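PDB 3W20: putative uncharacterized protein from Burkholderia ambifaria, which probably acts as a metal- and 2-oxoglutarate-dependent dioxygenase of N-substituted L-amino acids, with zinc held in its metal site. Local coordinates for residues A[79-84]-A[94-99]; A[110-115]-A[136-141]. All coordinates share one frame; numbering follows the deposited sequence.

Contact 1: A[79-84]-A[94-99]; sequences GQLQRE and AEYFGI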
loop_
_atom_site.group_PDB
_atom_site.type_symbol
_atom_site.label_atom_id
_atom_site.label_comp_id
_atom_site.label_asym_id
_atom_site.label_seq_id
_atom_site.Cartn_x
_atom_site.Cartn_y
_atom_site.Cartn_z
ATOM N N GLY A 79 -7.580 -11.924 0.014
ATOM C CA GLY A 79 -7.487 -13.234 0.632
ATOM C C GLY A 79 -6.055 -13.676 0.689
ATOM O O GLY A 79 -5.638 -14.296 1.667
ATOM N N GLN A 80 -5.285 -13.339 -0.346
ATOM C CA GLN A 80 -3.837 -13.633 -0.320
ATOM C C GLN A 80 -3.085 -12.754 0.698
ATOM O O GLN A 80 -2.177 -13.217 1.430
ATOM C CB GLN A 80 -3.192 -13.450 -1.685
ATOM C CG GLN A 80 -3.656 -14.403 -2.785
ATOM C CD GLN A 80 -3.425 -13.860 -4.226
ATOM O OE1 GLN A 80 -2.683 -12.885 -4.456
ATOM N NE2 GLN A 80 -4.046 -14.517 -5.195
ATOM N N LEU A 81 -3.511 -11.509 0.790
ATOM C CA LEU A 81 -2.885 -10.633 1.765
ATOM C C LEU A 81 -3.099 -11.150 3.178
ATOM O O LEU A 81 -2.212 -11.040 4.020
ATOM C CB LEU A 81 -3.381 -9.192 1.594
ATOM C CG LEU A 81 -2.872 -8.103 2.568
ATOM C CD1 LEU A 81 -1.344 -8.003 2.519
ATOM C CD2 LEU A 81 -3.512 -6.774 2.263
ATOM N N GLN A 82 -4.291 -11.690 3.454
ATOM C CA GLN A 82 -4.614 -12.205 4.773
ATOM C C GLN A 82 -3.752 -13.379 5.190
ATOM O O GLN A 82 -3.666 -13.607 6.384
ATOM C CB GLN A 82 -6.072 -12.703 4.812
ATOM C CG GLN A 82 -7.053 -11.577 4.899
ATOM C CD GLN A 82 -8.522 -12.061 4.891
ATOM O OE1 GLN A 82 -8.832 -13.083 4.346
ATOM N NE2 GLN A 82 -9.422 -11.229 5.446
ATOM N N ARG A 83 -3.154 -14.115 4.258
ATOM C CA ARG A 83 -2.313 -15.242 4.630
ATOM C C ARG A 83 -0.973 -14.829 5.214
ATOM O O ARG A 83 -0.288 -15.617 5.916
ATOM C CB ARG A 83 -2.217 -16.231 3.474
ATOM C CG ARG A 83 -3.544 -16.938 3.331
ATOM C CD ARG A 83 -3.416 -18.263 2.589
ATOM N NE ARG A 83 -3.612 -17.990 1.172
ATOM C CZ ARG A 83 -4.798 -17.928 0.564
ATOM N NH1 ARG A 83 -5.937 -18.137 1.250
ATOM N NH2 ARG A 83 -4.835 -17.648 -0.734
ATOM N N GLU A 84 -0.542 -13.605 4.939
ATOM C CA GLU A 84 0.797 -13.205 5.352
ATOM C C GLU A 84 0.866 -12.719 6.820
ATOM O O GLU A 84 -0.107 -12.159 7.360
ATOM C CB GLU A 84 1.282 -12.063 4.429
ATOM C CG GLU A 84 1.278 -12.397 2.948
ATOM C CD GLU A 84 2.297 -13.444 2.567
ATOM O OE1 GLU A 84 3.310 -13.642 3.291
ATOM O OE2 GLU A 84 2.056 -14.106 1.574
ATOM N N ALA A 94 1.972 -3.354 1.198
ATOM C CA ALA A 94 2.463 -2.276 0.328
ATOM C C ALA A 94 2.149 -2.691 -1.127
ATOM O O ALA A 94 1.736 -1.832 -1.904
ATOM C CB ALA A 94 4.007 -2.145 0.444
ATOM N N GLU A 95 2.407 -3.945 -1.512
ATOM C CA GLU A 95 2.095 -4.427 -2.892
ATOM C C GLU A 95 0.624 -4.337 -3.198
ATOM O O GLU A 95 0.189 -3.774 -4.241
ATOM C CB GLU A 95 2.564 -5.892 -3.177
ATOM C CG GLU A 95 4.057 -6.113 -3.241
ATOM C CD GLU A 95 4.282 -7.618 -3.501
ATOM O OE1 GLU A 95 3.806 -8.145 -4.549
ATOM O OE2 GLU A 95 4.836 -8.266 -2.617
ATOM N N TYR A 96 -0.177 -4.773 -2.241
ATOM C CA TYR A 96 -1.617 -4.788 -2.459
ATOM C C TYR A 96 -2.161 -3.395 -2.708
ATOM O O TYR A 96 -2.868 -3.169 -3.733
ATOM C CB TYR A 96 -2.323 -5.428 -1.270
ATOM C CG TYR A 96 -3.838 -5.478 -1.453
ATOM C CD1 TYR A 96 -4.473 -6.492 -2.174
ATOM C CD2 TYR A 96 -4.632 -4.503 -0.860
ATOM C CE1 TYR A 96 -5.888 -6.493 -2.293
ATOM C CE2 TYR A 96 -6.026 -4.505 -0.970
ATOM C CZ TYR A 96 -6.637 -5.492 -1.693
ATOM O OH TYR A 96 -8.008 -5.477 -1.802
ATOM N N PHE A 97 -1.839 -2.480 -1.831
ATOM C CA PHE A 97 -2.410 -1.116 -1.950
ATOM C C PHE A 97 -1.748 -0.308 -3.034
ATOM O O PHE A 97 -2.427 0.492 -3.668
ATOM C CB PHE A 97 -2.400 -0.411 -0.595
ATOM C CG PHE A 97 -3.459 -0.993 0.295
ATOM C CD1 PHE A 97 -4.809 -0.693 0.095
ATOM C CD2 PHE A 97 -3.085 -1.898 1.286
ATOM C CE1 PHE A 97 -5.784 -1.296 0.910
ATOM C CE2 PHE A 97 -4.040 -2.521 2.087
ATOM C CZ PHE A 97 -5.384 -2.174 1.896
ATOM N N GLY A 98 -0.492 -0.600 -3.306
ATOM C CA GLY A 98 0.252 0.097 -4.400
ATOM C C GLY A 98 -0.344 -0.327 -5.742
ATOM O O GLY A 98 -0.560 0.489 -6.669
ATOM N N ILE A 99 -0.680 -1.585 -5.860
ATOM C CA ILE A 99 -1.248 -2.105 -7.129
ATOM C C ILE A 99 -2.661 -1.587 -7.327
ATOM O O ILE A 99 -3.033 -1.185 -8.429
ATOM C CB ILE A 99 -1.241 -3.641 -7.183
ATOM C CG1 ILE A 99 0.202 -4.122 -7.389
ATOM C CG2 ILE A 99 -2.051 -4.215 -8.348
ATOM C CD1 ILE A 99 0.315 -5.614 -7.199
#

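Contact 2: A[110-115]-A[136-141]; sequences TRFVRL and LLATRR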
loop_
_atom_site.group_PDB
_atom_site.type_symbol
_atom_site.label_atom_id
_atom_site.label_comp_id
_atom_site.label_asym_id
_atom_site.label_seq_id
_atom_site.Cartn_x
_atom_site.Cartn_y
_atom_site.Cartn_z
ATOM N N THR A 110 -15.331 -0.807 -15.730
ATOM C CA THR A 110 -15.808 -2.050 -16.289
ATOM C C THR A 110 -17.302 -2.222 -16.134
ATOM O O THR A 110 -17.892 -1.746 -15.165
ATOM C CB THR A 110 -15.076 -3.299 -15.726
ATOM O OG1 THR A 110 -15.434 -3.476 -14.370
ATOM C CG2 THR A 110 -13.601 -3.170 -15.815
ATOM N N ARG A 111 -17.937 -2.911 -17.087
ATOM C CA ARG A 111 -19.340 -3.213 -16.949
ATOM C C ARG A 111 -19.665 -4.015 -15.705
ATOM O O ARG A 111 -20.681 -3.774 -15.000
ATOM C CB ARG A 111 -19.811 -3.976 -18.144
ATOM C CG ARG A 111 -21.263 -3.681 -18.259
ATOM C CD ARG A 111 -21.696 -3.923 -19.659
ATOM N NE ARG A 111 -23.149 -4.109 -19.647
ATOM C CZ ARG A 111 -23.837 -4.493 -20.704
ATOM N NH1 ARG A 111 -23.183 -4.766 -21.830
ATOM N NH2 ARG A 111 -25.134 -4.650 -20.623
ATOM N N PHE A 112 -18.751 -4.922 -15.389
ATOM C CA PHE A 112 -18.889 -5.740 -14.188
ATOM C C PHE A 112 -18.937 -4.893 -12.910
ATOM O O PHE A 112 -19.812 -5.104 -12.089
ATOM C CB PHE A 112 -17.778 -6.822 -14.117
ATOM C CG PHE A 112 -17.903 -7.698 -12.889
ATOM C CD1 PHE A 112 -18.969 -8.549 -12.748
ATOM C CD2 PHE A 112 -16.982 -7.617 -11.859
ATOM C CE1 PHE A 112 -19.099 -9.343 -11.583
ATOM C CE2 PHE A 112 -17.112 -8.396 -10.694
ATOM C CZ PHE A 112 -18.163 -9.241 -10.554
ATOM N N VAL A 113 -17.992 -3.976 -12.729
ATOM C CA VAL A 113 -17.922 -3.163 -11.482
ATOM C C VAL A 113 -19.123 -2.212 -11.512
ATOM O O VAL A 113 -19.810 -2.079 -10.516
ATOM C CB VAL A 113 -16.585 -2.445 -11.324
ATOM C CG1 VAL A 113 -16.603 -1.431 -10.152
ATOM C CG2 VAL A 113 -15.487 -3.426 -11.041
ATOM N N ARG A 114 -19.429 -1.665 -12.700
ATOM C CA ARG A 114 -20.558 -0.748 -12.826
ATOM C C ARG A 114 -21.910 -1.424 -12.489
ATOM O O ARG A 114 -22.836 -0.773 -12.013
ATOM C CB ARG A 114 -20.584 -0.110 -14.216
ATOM C CG ARG A 114 -19.554 0.975 -14.408
ATOM C CD ARG A 114 -19.626 1.471 -15.851
ATOM N NE ARG A 114 -18.579 2.472 -16.003
ATOM C CZ ARG A 114 -18.759 3.791 -15.911
ATOM N NH1 ARG A 114 -19.977 4.316 -15.747
ATOM N NH2 ARG A 114 -17.699 4.585 -15.993
ATOM N N LEU A 115 -22.024 -2.731 -12.674
ATOM C CA LEU A 115 -23.211 -3.441 -12.215
ATOM C C LEU A 115 -23.566 -3.108 -10.782
ATOM O O LEU A 115 -24.694 -2.745 -10.461
ATOM C CB LEU A 115 -23.034 -4.954 -12.417
ATOM C CG LEU A 115 -24.168 -5.881 -12.711
ATOM C CD1 LEU A 115 -24.954 -5.398 -13.930
ATOM C CD2 LEU A 115 -23.491 -7.219 -12.971
ATOM N N LEU A 136 -8.214 -3.058 -3.805
ATOM C CA LEU A 136 -8.413 -3.544 -5.152
ATOM C C LEU A 136 -9.925 -3.740 -5.379
ATOM O O LEU A 136 -10.637 -4.266 -4.491
ATOM C CB LEU A 136 -7.686 -4.911 -5.319
ATOM C CG LEU A 136 -8.008 -5.625 -6.615
ATOM C CD1 LEU A 136 -7.334 -4.762 -7.693
ATOM C CD2 LEU A 136 -7.405 -7.018 -6.672
ATOM N N LEU A 137 -10.441 -3.408 -6.587
ATOM C CA LEU A 137 -11.923 -3.519 -6.777
ATOM C C LEU A 137 -12.465 -4.909 -7.110
ATOM O O LEU A 137 -13.580 -5.270 -6.682
ATOM C CB LEU A 137 -12.432 -2.534 -7.877
ATOM C CG LEU A 137 -12.778 -1.166 -7.337
ATOM C CD1 LEU A 137 -12.840 -0.127 -8.510
ATOM C CD2 LEU A 137 -14.194 -1.237 -6.665
ATOM N N ALA A 138 -11.732 -5.648 -7.913
ATOM C CA ALA A 138 -12.328 -6.883 -8.524
ATOM C C ALA A 138 -11.203 -7.582 -9.264
ATOM O O ALA A 138 -10.177 -6.967 -9.525
ATOM C CB ALA A 138 -13.526 -6.586 -9.447
ATOM N N THR A 139 -11.415 -8.853 -9.617
ATOM C CA THR A 139 -10.463 -9.652 -10.300
ATOM C C THR A 139 -11.151 -10.528 -11.370
ATOM O O THR A 139 -12.324 -10.975 -11.248
ATOM C CB THR A 139 -9.649 -10.593 -9.354
ATOM O OG1 THR A 139 -10.564 -11.399 -8.678
ATOM C CG2 THR A 139 -8.928 -9.885 -8.260
ATOM N N ARG A 140 -10.442 -10.714 -12.496
ATOM C CA ARG A 140 -10.820 -11.772 -13.405
ATOM C C ARG A 140 -10.096 -13.038 -13.012
ATOM O O ARG A 140 -8.889 -13.002 -12.652
ATOM C CB ARG A 140 -10.386 -11.363 -14.840
ATOM C CG ARG A 140 -11.212 -10.286 -15.432
ATOM C CD ARG A 140 -10.882 -10.060 -16.940
ATOM N NE ARG A 140 -9.464 -9.834 -17.112
ATOM C CZ ARG A 140 -8.857 -9.553 -18.285
ATOM N NH1 ARG A 140 -9.548 -9.447 -19.404
ATOM N NH2 ARG A 140 -7.551 -9.380 -18.321
ATOM N N ARG A 141 -10.761 -14.180 -13.064
ATOM C CA ARG A 141 -10.254 -15.387 -12.395
ATOM C C ARG A 141 -10.242 -16.463 -13.445
ATOM O O ARG A 141 -11.274 -16.710 -14.139
ATOM C CB ARG A 141 -11.180 -15.782 -11.200
ATOM C CG ARG A 141 -11.115 -14.809 -9.985
ATOM C CD ARG A 141 -12.386 -14.881 -9.124
ATOM N NE ARG A 141 -12.500 -13.805 -8.122
ATOM C CZ ARG A 141 -13.546 -13.632 -7.330
ATOM N NH1 ARG A 141 -13.554 -12.604 -6.409
ATOM N NH2 ARG A 141 -14.610 -14.457 -7.445
#

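Contact 1: A[79-84]-A[94-99]
Leu81 meets the aromatic side chains of Tyr96 and Phe97 in a small, buried, apolar helix-to-helix contact, where the short helix 78-83 lies against the long helix 87-107 that follows it in the chain. The two backbones stay apart, with CA of Leu81 7.3 Å from CA of Tyr96, and one methyl group does nearly all the bridging. CD2 of Leu81 comes down at the root of the tyrosine ring, 3.9 Å from Tyr96 CG and 4.0 Å from Tyr96 CB, at an oblique angle to the ring. In both side chains CG stands opposite the backbone N (chi1 178° in Leu81, -180° in Tyr96), which carries it toward the other helix; they cross at about a right angle. The same methyl touches the more remote Phe97 at CE2, 4.3 Å away, so it reaches both neighbouring aromatics. These two are packed on each other: CD2 of Tyr96 sits 3.5 Å above the plane of the Phe97 ring, over its centre. Within the double-stranded beta-helix (DSBH) fold of this dioxygenase the two helices lie outside the stranded core, and helix 87-107 also faces the dimer partner. Phe97 packs on Ala94 of the second subunit, and the same helix carries Cys101, the site of an interchain disulfide. At the far end of the tyrosine, OH is hydrogen-bonded to the chain-terminal carboxylate of Asp273, which ties down the ring that Leu81 leans against. On the short helix, Gln82 NE2 is hydrogen-bonded to the carbonyl of Asp158, immediately after the zinc ligand Asp157.

Contact 2: A[110-115]-A[136-141]
Ala138, in the loop leading into strand 139-143, presents its methyl group to two side chains of helix 111-120 at once. Its CB lies 4.0 Å from Val113 CG2, and Phe112 meets the same carbon with the edge of its ring, CE2 being 4.2 Å away with the methyl near the ring plane. The other valine branch is used separately: with CG1 opposite the backbone N (chi1 171°), that methyl reaches Leu137 CD2 at 4.2 Å, and the fork of Val113 spans two consecutive loop residues. Leu260 of strand 255-265 packs on both Phe112 and Ala138, closing this apolar cluster against the sheet.

At the start of the helix, Thr110 is the N-cap. Its OG1 accepts from Val113 N at 3.1 Å with an N-H...O angle of 160°, and is also hydrogen-bonded to Leu107 O, linking the helix start to the end of the preceding helix. At the start of the strand, Thr139 turns its CB away from the helix. Its OG1 accepts from Arg141 NE at 3.1 Å (153°), somewhat tilted from the guanidinium plane, while Asp273 takes Arg141 NH1 in a salt bridge and bonds Thr139 OG1 as well. The bonds at NE and NH1 would restrain Arg141, a residue of the 2-oxoglutarate site, where the helix backs onto the double-stranded beta-helix core.

How the contacts relate
The centres of the two contacts lie 18 Å apart, and they come in series along the chain, contact 1 closing before contact 2 opens. Helix 87-107, which supplies half of contact 1, is followed after a short turn by helix 111-120 of contact 2, so consecutive helices supply one side of each contact. They also touch directly: Tyr96 OH is 3.1 Å from Leu136 N, a weak hydrogen bond just ahead of strand 139-143. Asp273 gives a second link, its terminal carboxylate serving the tyrosine and its side chain the arginine. These bonds tie the dimer-facing helix 87-107 to the segment that carries Arg141, a 2-oxoglutarate-binding residue.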